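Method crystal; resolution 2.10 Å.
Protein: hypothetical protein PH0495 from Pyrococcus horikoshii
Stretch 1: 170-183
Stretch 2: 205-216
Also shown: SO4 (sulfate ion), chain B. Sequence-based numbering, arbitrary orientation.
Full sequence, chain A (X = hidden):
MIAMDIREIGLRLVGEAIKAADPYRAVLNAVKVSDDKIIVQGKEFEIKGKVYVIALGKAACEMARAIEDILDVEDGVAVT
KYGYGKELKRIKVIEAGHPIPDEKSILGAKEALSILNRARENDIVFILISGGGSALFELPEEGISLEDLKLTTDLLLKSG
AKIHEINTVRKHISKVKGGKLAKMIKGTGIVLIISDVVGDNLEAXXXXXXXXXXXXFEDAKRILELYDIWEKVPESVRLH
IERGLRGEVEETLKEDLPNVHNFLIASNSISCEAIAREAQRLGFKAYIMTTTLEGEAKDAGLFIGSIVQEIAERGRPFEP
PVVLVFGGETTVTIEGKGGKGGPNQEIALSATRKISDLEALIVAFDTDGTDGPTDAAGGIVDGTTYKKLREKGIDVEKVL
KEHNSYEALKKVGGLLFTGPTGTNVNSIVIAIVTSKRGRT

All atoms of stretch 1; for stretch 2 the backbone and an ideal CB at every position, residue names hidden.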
# COMPACT_ATOMS: atom_id res chain seq x y z
N ARG A 170 4.47 -20.28 -3.52
CA ARG A 170 5.58 -19.41 -3.92
C ARG A 170 6.58 -19.17 -2.79
O ARG A 170 7.80 -19.15 -3.02
CB ARG A 170 5.06 -18.06 -4.45
CG ARG A 170 4.27 -18.15 -5.76
CD ARG A 170 3.96 -16.78 -6.37
NE ARG A 170 3.24 -15.90 -5.44
CZ ARG A 170 3.82 -15.07 -4.59
NH1 ARG A 170 5.15 -14.98 -4.53
NH2 ARG A 170 3.08 -14.33 -3.77
N LYS A 171 6.08 -19.00 -1.57
CA LYS A 171 6.96 -18.79 -0.43
C LYS A 171 7.87 -19.99 -0.19
O LYS A 171 8.98 -19.85 0.32
CB LYS A 171 6.16 -18.49 0.84
CG LYS A 171 5.51 -17.10 0.85
CD LYS A 171 4.77 -16.82 2.15
CE LYS A 171 4.20 -15.41 2.15
NZ LYS A 171 3.68 -15.00 3.48
N HIS A 172 7.40 -21.18 -0.55
CA HIS A 172 8.18 -22.40 -0.34
C HIS A 172 9.12 -22.81 -1.48
O HIS A 172 9.66 -23.91 -1.47
CB HIS A 172 7.27 -23.57 0.04
CG HIS A 172 6.74 -23.48 1.44
ND1 HIS A 172 5.67 -22.68 1.78
CD2 HIS A 172 7.19 -24.02 2.59
CE1 HIS A 172 5.49 -22.73 3.08
NE2 HIS A 172 6.39 -23.53 3.60
N ILE A 173 9.31 -21.93 -2.46
CA ILE A 173 10.23 -22.21 -3.57
C ILE A 173 11.05 -20.96 -3.84
O ILE A 173 11.61 -20.79 -4.93
CB ILE A 173 9.50 -22.63 -4.86
CG1 ILE A 173 8.45 -21.60 -5.26
CG2 ILE A 173 8.89 -24.01 -4.67
CD1 ILE A 173 7.75 -21.93 -6.56
N SER A 174 11.13 -20.10 -2.83
CA SER A 174 11.89 -18.87 -2.91
C SER A 174 12.89 -18.82 -1.76
O SER A 174 12.56 -19.18 -0.63
CB SER A 174 10.95 -17.66 -2.82
OG SER A 174 11.69 -16.47 -2.59
N LYS A 175 14.10 -18.35 -2.04
CA LYS A 175 15.12 -18.27 -1.01
C LYS A 175 15.04 -17.00 -0.16
O LYS A 175 15.76 -16.87 0.83
CB LYS A 175 16.51 -18.38 -1.65
CG LYS A 175 16.75 -19.72 -2.35
CD LYS A 175 18.19 -19.86 -2.86
CE LYS A 175 19.20 -19.84 -1.72
NZ LYS A 175 20.60 -19.99 -2.23
N VAL A 176 14.17 -16.07 -0.54
CA VAL A 176 14.07 -14.82 0.23
C VAL A 176 12.68 -14.51 0.80
O VAL A 176 12.55 -13.72 1.74
CB VAL A 176 14.54 -13.62 -0.62
CG1 VAL A 176 16.04 -13.74 -0.89
CG2 VAL A 176 13.78 -13.57 -1.93
N LYS A 177 11.65 -15.12 0.23
CA LYS A 177 10.29 -14.89 0.70
C LYS A 177 9.96 -15.75 1.92
O LYS A 177 10.74 -16.62 2.29
CB LYS A 177 9.30 -15.17 -0.43
CG LYS A 177 9.38 -14.17 -1.58
CD LYS A 177 8.61 -14.66 -2.79
CE LYS A 177 8.41 -13.55 -3.82
NZ LYS A 177 9.68 -12.87 -4.17
N GLY A 178 8.81 -15.49 2.54
CA GLY A 178 8.42 -16.27 3.70
C GLY A 178 9.35 -16.11 4.88
O GLY A 178 9.66 -17.08 5.58
N GLY A 179 9.80 -14.88 5.11
CA GLY A 179 10.69 -14.59 6.22
C GLY A 179 12.14 -15.05 6.05
O GLY A 179 12.97 -14.82 6.93
N LYS A 180 12.44 -15.67 4.92
CA LYS A 180 13.79 -16.17 4.69
C LYS A 180 14.86 -15.09 4.58
O LYS A 180 16.01 -15.32 4.96
CB LYS A 180 13.81 -17.08 3.46
CG LYS A 180 13.14 -18.43 3.73
CD LYS A 180 13.12 -19.32 2.49
CE LYS A 180 12.70 -20.74 2.85
NZ LYS A 180 13.69 -21.37 3.79
N LEU A 181 14.50 -13.91 4.09
CA LEU A 181 15.48 -12.83 3.99
C LEU A 181 15.89 -12.43 5.41
O LEU A 181 17.07 -12.25 5.71
CB LEU A 181 14.90 -11.62 3.25
CG LEU A 181 15.87 -10.48 2.92
CD1 LEU A 181 16.88 -10.96 1.87
CD2 LEU A 181 15.10 -9.27 2.39
N ALA A 182 14.90 -12.30 6.29
CA ALA A 182 15.17 -11.94 7.68
C ALA A 182 16.04 -12.99 8.38
O ALA A 182 16.84 -12.65 9.25
CB ALA A 182 13.86 -11.76 8.44
N LYS A 183 15.89 -14.25 7.99
CA LYS A 183 16.69 -15.31 8.61
C LYS A 183 18.17 -15.18 8.24
O LYS A 183 19.02 -15.76 8.91
CB LYS A 183 16.18 -16.69 8.18
CG LYS A 183 14.85 -17.08 8.78
CD LYS A 183 14.41 -18.47 8.34
CE LYS A 183 15.33 -19.56 8.88
NZ LYS A 183 14.86 -20.92 8.49
N UNK A 205 2.51 -8.48 1.55
CA UNK A 205 3.39 -7.48 0.94
C UNK A 205 4.76 -8.05 0.55
O UNK A 205 5.55 -8.45 1.41
CB UNK A 205 3.58 -6.31 1.90
N UNK A 206 5.02 -8.07 -0.76
CA UNK A 206 6.27 -8.59 -1.31
C UNK A 206 6.47 -10.05 -0.92
O UNK A 206 7.57 -10.59 -1.02
CB UNK A 206 7.46 -7.75 -0.83
N UNK A 207 5.39 -10.68 -0.46
CA UNK A 207 5.42 -12.08 -0.03
C UNK A 207 6.12 -12.27 1.31
O UNK A 207 6.72 -13.31 1.56
CB UNK A 207 6.11 -12.94 -1.09
N UNK A 208 6.03 -11.25 2.16
CA UNK A 208 6.60 -11.29 3.50
C UNK A 208 7.98 -11.88 3.67
O UNK A 208 8.14 -12.89 4.36
CB UNK A 208 5.65 -12.08 4.40
N UNK A 209 9.01 -11.27 3.06
CA UNK A 209 10.39 -11.77 3.18
C UNK A 209 10.98 -11.61 4.58
O UNK A 209 11.99 -12.26 4.90
CB UNK A 209 11.29 -11.04 2.18
N UNK A 210 10.38 -10.77 5.41
CA UNK A 210 10.88 -10.55 6.78
C UNK A 210 9.84 -10.84 7.87
O UNK A 210 10.05 -10.49 9.04
CB UNK A 210 11.36 -9.10 6.92
N UNK A 211 8.72 -11.46 7.51
CA UNK A 211 7.70 -11.79 8.49
C UNK A 211 7.47 -13.29 8.53
O UNK A 211 7.76 -14.00 7.56
CB UNK A 211 6.39 -11.06 8.18
N UNK A 212 6.94 -13.78 9.64
CA UNK A 212 6.68 -15.20 9.78
C UNK A 212 5.73 -15.72 8.71
O UNK A 212 4.93 -14.97 8.16
CB UNK A 212 6.11 -15.49 11.17
N UNK A 213 5.86 -17.01 8.41
CA UNK A 213 5.01 -17.69 7.44
C UNK A 213 4.61 -19.02 8.08
O UNK A 213 5.41 -19.96 8.13
CB UNK A 213 5.72 -17.89 6.10
N UNK A 214 3.37 -19.10 8.57
CA UNK A 214 2.86 -20.32 9.21
C UNK A 214 2.66 -21.51 8.27
O UNK A 214 2.62 -22.65 8.73
CB UNK A 214 1.53 -20.01 9.89
N UNK A 215 2.53 -21.26 6.97
CA UNK A 215 2.34 -22.37 6.03
C UNK A 215 3.57 -23.27 5.97
O UNK A 215 4.68 -22.85 6.31
CB UNK A 215 2.02 -21.83 4.63
N UNK A 216 3.37 -24.50 5.53
CA UNK A 216 4.45 -25.48 5.46
C UNK A 216 4.60 -26.11 4.09
O UNK A 216 3.81 -25.84 3.18
CB UNK A 216 4.22 -26.58 6.50
S SO4 B . 3.48 -7.28 -4.15
O1 SO4 B . 3.39 -8.06 -2.90
O2 SO4 B . 2.36 -7.67 -5.02
O3 SO4 B . 4.76 -7.54 -4.83
O4 SO4 B . 3.38 -5.84 -3.84

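Position 205 has nothing of 170-183 near its CB, so the choice is wide; it is Ile 205. At 206 the CB points away from stretch 1 and phi is positive (59°), a backbone that favours glycine, then Asn or Asp, though stretch 1 sets no limit on the side chain. Ala 206 is found, an alanine at positive phi; Ala 206 N donates to sulfate O1, 2.7 Å away.

Position 207 is more demanding. Its CB points toward stretch 1 and lies 3.5 Å from Lys 177 CD and 4.1 Å from Arg 170 NH1, so space is tight and a donor group waits: a small acceptor would suit, despite the positive phi of 74°. Ser 207 is found there. Its OG accepts from both Arg 170 NH1 and Arg 170 NH2, each 3.0 Å from OG, near the guanidinium plane, while Ser 207 O accepts from Gly 178 N at 3.2 Å.

At 208, phi/psi of 42/64 favours glycine, and an ideal CB would sit 3.6 Å from Lys 171 NZ. Gly 208 meets this, and Gly 179 N donates to Gly 208 O at 2.7 Å. Water 1 also links Gly 208 O to Lys 171 NZ.

Position 209 has phi of -69° and an ideal CB only 3.0 Å from Val 176 O, with Leu 181 CB at 3.8 Å. A compact apolar residue is plausible, and the phi admits proline. Pro 209 packs its CB 4.0 Å from Leu 181 CB; Pro 209 O accepts from Ala 182 N (3.2 Å) and, weakly, from Leu 181 N (3.1 Å).

The CB of 210 points away overall yet stands 4.0 Å from Ala 182 CB, so many modest side chains could fit. Thr 210 brings its CB to 3.9 Å from Ala 182 CB.

Positions 211 and 212 point away, unconstrained by stretch 1: Val 211 and Lys 212.

At 213 the CB points toward stretch 1, 4.2 Å from Lys 171 CD; the lysine makes an acid attractive, although a neutral polar residue could fit. Asp 213 places OD1 4.4 Å from Lys 171 NZ, beyond a salt bridge; OD1 is instead used within stretch 2, by position 215.

Position 214 points away, and its phi of -68° permits proline: Pro 214.

The ideal CB of 215 lies 3.9 Å from His 172 CE1, where a short polar side chain would suit. Thr 215 sets OG1 3.0 Å from His 172 CE1, near the ring plane. Asp 213 OD1 accepts from Thr 215 OG1 at 2.6 Å and Thr 215 N at 3.0 Å.

Position 216 points away and precedes a helix, so Ser, Thr, Asp or Asn would suit; Thr 216 caps a backbone N just beyond the stretch.

Stretch 2 (205-216) IASGPTVKDPTT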
# COMPACT_ATOMS: atom_id res chain seq x y z
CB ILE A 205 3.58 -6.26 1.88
CG1 ILE A 205 2.21 -5.64 2.18
CG2 ILE A 205 4.49 -5.24 1.22
CD1 ILE A 205 2.27 -4.45 3.12
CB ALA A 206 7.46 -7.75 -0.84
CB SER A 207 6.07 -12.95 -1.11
OG SER A 207 5.25 -13.00 -2.27
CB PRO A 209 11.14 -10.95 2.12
CG PRO A 209 10.40 -9.64 2.14
CD PRO A 209 8.95 -10.09 2.18
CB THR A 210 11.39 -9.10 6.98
OG1 THR A 210 10.28 -8.19 6.96
CG2 THR A 210 12.36 -8.71 5.87
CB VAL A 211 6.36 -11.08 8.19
CG1 VAL A 211 6.52 -9.57 8.32
CG2 VAL A 211 5.87 -11.45 6.81
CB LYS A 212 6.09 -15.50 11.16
CG LYS A 212 7.03 -15.17 12.32
CD LYS A 212 6.51 -15.73 13.64
CE LYS A 212 5.21 -15.05 14.07
NZ LYS A 212 5.40 -13.58 14.23
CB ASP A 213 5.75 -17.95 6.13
CG ASP A 213 5.02 -18.95 5.25
OD1 ASP A 213 3.77 -19.01 5.33
OD2 ASP A 213 5.68 -19.68 4.47
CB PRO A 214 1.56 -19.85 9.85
CG PRO A 214 1.09 -18.81 8.89
CD PRO A 214 2.36 -18.03 8.61
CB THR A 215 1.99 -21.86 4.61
OG1 THR A 215 3.12 -21.18 4.05
CG2 THR A 215 0.80 -20.92 4.67
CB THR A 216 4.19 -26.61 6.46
OG1 THR A 216 2.96 -27.26 6.11
CG2 THR A 216 4.08 -26.07 7.87
O HOH W 1 5.90 -14.38 5.26
O HOH W 2 10.15 -10.73 -2.36
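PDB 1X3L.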